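PelD (Pseudomonas aeruginosa, PDB 4EUV) binds the bacterial second messenger cyclic di-GMP through a GGDEF-like domain, as an effector involved in pellicle formation. Local coordinates at residues Ala185-Phe190 and Leu228-Leu233. Numbering follows the deposited sequence.
With C2E (9,9'-[(2R,3R,3aS,5S,7aR,9R,10R,10aS,12S,14aR)-3,5,10,12-tetrahydroxy-5,12-dioxidooctahydro-2H,7H-difuro[3,2-d:3',2'-j][1,3,7,9,2,8]tetraoxadiphosphacyclododecine-2,9-diyl]bis(2-amino-1,9-dihydro-6H-purin-6-one)), chain B.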
loop_
_atom_site.group_PDB
_atom_site.type_symbol
_atom_site.label_atom_id
_atom_site.label_comp_id
_atom_site.label_asym_id
_atom_site.label_seq_id
_atom_site.Cartn_x
_atom_site.Cartn_y
_atom_site.Cartn_z
ATOM N N ALA A 185 -7.388 -6.847 -3.731
ATOM C CA ALA A 185 -7.669 -5.441 -4.002
ATOM C C ALA A 185 -8.637 -5.407 -5.167
ATOM O O ALA A 185 -8.764 -6.383 -5.918
ATOM C CB ALA A 185 -6.361 -4.647 -4.342
ATOM N N CYS A 186 -9.314 -4.280 -5.315
ATOM C CA CYS A 186 -10.313 -4.126 -6.351
ATOM C C CYS A 186 -10.120 -2.792 -7.065
ATOM O O CYS A 186 -9.747 -1.790 -6.423
ATOM C CB CYS A 186 -11.687 -4.152 -5.668
ATOM S SG CYS A 186 -13.011 -4.277 -6.862
ATOM N N LEU A 187 -10.368 -2.762 -8.381
ATOM C CA LEU A 187 -10.492 -1.512 -9.122
ATOM C C LEU A 187 -11.913 -1.350 -9.612
ATOM O O LEU A 187 -12.473 -2.293 -10.143
ATOM C CB LEU A 187 -9.602 -1.481 -10.371
ATOM C CG LEU A 187 -8.096 -1.335 -10.229
ATOM C CD1 LEU A 187 -7.490 -1.852 -11.500
ATOM C CD2 LEU A 187 -7.727 0.152 -10.046
ATOM N N TYR A 188 -12.452 -0.144 -9.455
ATOM C CA TYR A 188 -13.707 0.275 -10.100
ATOM C C TYR A 188 -13.441 1.409 -11.065
ATOM O O TYR A 188 -12.834 2.422 -10.670
ATOM C CB TYR A 188 -14.664 0.805 -9.047
ATOM C CG TYR A 188 -15.394 -0.267 -8.283
ATOM C CD1 TYR A 188 -16.525 -0.878 -8.833
ATOM C CD2 TYR A 188 -14.948 -0.693 -7.031
ATOM C CE1 TYR A 188 -17.212 -1.863 -8.154
ATOM C CE2 TYR A 188 -15.627 -1.701 -6.328
ATOM C CZ TYR A 188 -16.770 -2.270 -6.893
ATOM O OH TYR A 188 -17.459 -3.259 -6.253
ATOM N N ALA A 189 -13.897 1.260 -12.311
ATOM C CA ALA A 189 -13.952 2.345 -13.256
ATOM C C ALA A 189 -15.411 2.782 -13.405
ATOM O O ALA A 189 -16.268 1.990 -13.859
ATOM C CB ALA A 189 -13.382 1.926 -14.580
ATOM N N PHE A 190 -15.688 4.027 -13.001
ATOM C CA PHE A 190 -16.986 4.650 -13.203
ATOM C C PHE A 190 -16.989 5.481 -14.490
ATOM O O PHE A 190 -16.361 6.540 -14.573
ATOM C CB PHE A 190 -17.400 5.483 -11.969
ATOM C CG PHE A 190 -17.516 4.684 -10.716
ATOM C CD1 PHE A 190 -18.653 3.898 -10.459
ATOM C CD2 PHE A 190 -16.475 4.677 -9.780
ATOM C CE1 PHE A 190 -18.752 3.155 -9.276
ATOM C CE2 PHE A 190 -16.560 3.938 -8.581
ATOM C CZ PHE A 190 -17.690 3.176 -8.320
ATOM N N LEU A 228 -11.629 6.418 -11.906
ATOM C CA LEU A 228 -11.011 5.140 -11.513
ATOM C C LEU A 228 -10.660 5.173 -10.027
ATOM O O LEU A 228 -10.067 6.153 -9.528
ATOM C CB LEU A 228 -9.742 4.943 -12.358
ATOM C CG LEU A 228 -8.988 3.614 -12.372
ATOM C CD1 LEU A 228 -9.882 2.456 -12.897
ATOM C CD2 LEU A 228 -7.782 3.742 -13.257
ATOM N N VAL A 229 -11.079 4.136 -9.322
ATOM C CA VAL A 229 -10.829 3.989 -7.901
ATOM C C VAL A 229 -10.157 2.634 -7.628
ATOM O O VAL A 229 -10.717 1.555 -7.934
ATOM C CB VAL A 229 -12.141 4.051 -7.031
ATOM C CG1 VAL A 229 -11.809 4.114 -5.527
ATOM C CG2 VAL A 229 -13.027 5.248 -7.437
ATOM N N LEU A 230 -8.992 2.710 -6.997
ATOM C CA LEU A 230 -8.326 1.520 -6.453
ATOM C C LEU A 230 -8.652 1.362 -4.958
ATOM O O LEU A 230 -8.585 2.326 -4.189
ATOM C CB LEU A 230 -6.803 1.583 -6.752
ATOM C CG LEU A 230 -5.930 0.562 -5.995
ATOM C CD1 LEU A 230 -6.087 -0.849 -6.643
ATOM C CD2 LEU A 230 -4.483 1.026 -5.906
ATOM N N LEU A 231 -9.091 0.170 -4.556
ATOM C CA LEU A 231 -9.269 -0.164 -3.162
ATOM C C LEU A 231 -8.233 -1.202 -2.728
ATOM O O LEU A 231 -8.455 -2.416 -2.899
ATOM C CB LEU A 231 -10.683 -0.695 -2.847
ATOM C CG LEU A 231 -11.947 -0.438 -3.682
ATOM C CD1 LEU A 231 -13.202 -0.280 -2.827
ATOM C CD2 LEU A 231 -11.856 0.654 -4.719
ATOM N N PRO A 232 -7.102 -0.736 -2.165
ATOM C CA PRO A 232 -6.113 -1.664 -1.599
ATOM C C PRO A 232 -6.713 -2.492 -0.471
ATOM O O PRO A 232 -7.588 -2.018 0.273
ATOM C CB PRO A 232 -5.058 -0.743 -0.992
ATOM C CG PRO A 232 -5.224 0.587 -1.715
ATOM C CD PRO A 232 -6.699 0.682 -1.989
ATOM N N LEU A 233 -6.203 -3.712 -0.347
ATOM C CA LEU A 233 -6.429 -4.587 0.797
ATOM C C LEU A 233 -7.918 -4.701 1.063
ATOM O O LEU A 233 -8.369 -4.574 2.199
ATOM C CB LEU A 233 -5.705 -4.064 2.036
ATOM C CG LEU A 233 -4.216 -3.786 1.918
ATOM C CD1 LEU A 233 -3.733 -3.025 3.134
ATOM C CD2 LEU A 233 -3.466 -5.095 1.752
HETATM P P1 C2E B . -19.691 0.807 6.010
HETATM O O2P C2E B . -21.068 0.288 5.746
HETATM O O1P C2E B . -19.380 2.234 5.594
HETATM O "O5'" C2E B . -18.706 -0.220 5.302
HETATM C "C5'" C2E B . -18.966 -1.626 5.274
HETATM C "C4'" C2E B . -17.721 -2.269 4.684
HETATM O "O4'" C2E B . -17.702 -1.982 3.262
HETATM C "C3'" C2E B . -16.415 -1.700 5.235
HETATM O "O3'" C2E B . -15.882 -2.420 6.350
HETATM C "C2'" C2E B . -15.460 -1.893 4.070
HETATM O "O2'" C2E B . -14.912 -3.216 4.047
HETATM C "C1'" C2E B . -16.347 -1.706 2.866
HETATM N N9 C2E B . -16.235 -0.290 2.434
HETATM C C8 C2E B . -17.166 0.668 2.576
HETATM N N7 C2E B . -16.734 1.836 2.060
HETATM C C5 C2E B . -15.498 1.624 1.574
HETATM C C6 C2E B . -14.492 2.464 0.898
HETATM O O6 C2E B . -14.789 3.769 0.644
HETATM N N1 C2E B . -13.326 1.887 0.554
HETATM C C2 C2E B . -13.044 0.566 0.822
HETATM N N2 C2E B . -11.845 0.067 0.455
HETATM N N3 C2E B . -13.937 -0.275 1.438
HETATM C C4 C2E B . -15.151 0.221 1.839
HETATM P P11 C2E B . -14.963 -1.687 7.451
HETATM O O21 C2E B . -14.707 -2.752 8.499
HETATM O O11 C2E B . -13.772 -1.029 6.782
HETATM O O5A C2E B . -15.893 -0.537 8.071
HETATM C C5A C2E B . -16.939 -0.882 8.981
HETATM C C4A C2E B . -17.722 0.364 9.354
HETATM O O4A C2E B . -16.878 1.282 10.031
HETATM C C3A C2E B . -18.199 1.171 8.153
HETATM O O3A C2E B . -19.399 0.666 7.589
HETATM C C2A C2E B . -18.342 2.582 8.682
HETATM O O2A C2E B . -19.570 2.739 9.415
HETATM C C1A C2E B . -17.186 2.625 9.653
HETATM N N91 C2E B . -15.981 3.190 8.984
HETATM C C81 C2E B . -14.906 2.530 8.499
HETATM N N71 C2E B . -14.006 3.397 7.979
HETATM C C51 C2E B . -14.511 4.631 8.153
HETATM C C61 C2E B . -14.105 6.019 7.861
HETATM O O61 C2E B . -12.927 6.316 7.252
HETATM N N11 C2E B . -14.941 7.015 8.187
HETATM C C21 C2E B . -16.120 6.799 8.812
HETATM N N21 C2E B . -16.887 7.872 9.134
HETATM N N31 C2E B . -16.568 5.560 9.118
HETATM C C41 C2E B . -15.808 4.477 8.820
#
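Leu231 and Tyr188 lie on one face of an antiparallel strand pair, and Leu231 carries that face on to the bound cyclic di-GMP. Its CD2 comes to the edge of the tyrosine ring, near the ring plane, 4.1 Å from Tyr188 CD2. The other methyl, Leu231 CD1, lies 3.6 Å from C2E N2 of a guanine base. Both leucine torsions are off the staggered positions (chi1 -22°, chi2 -144°), an unusual conformation in which one methyl lies toward the strand neighbour and the other toward the ligand. Further along this face, Val229 CG2 approaches the edge of the Phe190 ring in its plane, 3.9 Å from CE2. Helix 236-253 packs over this side, Tyr242 touching both Leu231 and Tyr188.

Leu187, Leu228, Leu230 and Ala189 occupy the reverse face. Leu187 slants across Leu230, its CD2 lying 3.7 Å from Leu230 CB, while CD1 of Leu228 turns back over the neighbouring strand to meet Ala189 CB at 3.9 Å. Leu228 CG is anti to the backbone N (chi1 -170°), which helps bring that methyl across. Phe167 from helix 162-181 touches all three leucines.

Two hydrogen-bonded pairs hold the register. At Tyr188-Val229 the two bonds are nearly equal; at Cys186-Leu231 they are uneven. Leu231 N reaches Cys186 O in an almost straight bond of 2.8 Å, whereas the return bond from Cys186 N to Leu231 O is 3.2 Å and tilted from the carbonyl plane, next to Pro232. Just beyond, Thr234 hydrogen-bonds the ligand; Asp213, from a loop touching Leu231, does so too. This is the central strand pair of an antiparallel four-stranded sheet with helices on both faces, in the PelD GGDEF domain, and its Leu231 end forms part of the cyclic di-GMP pocket.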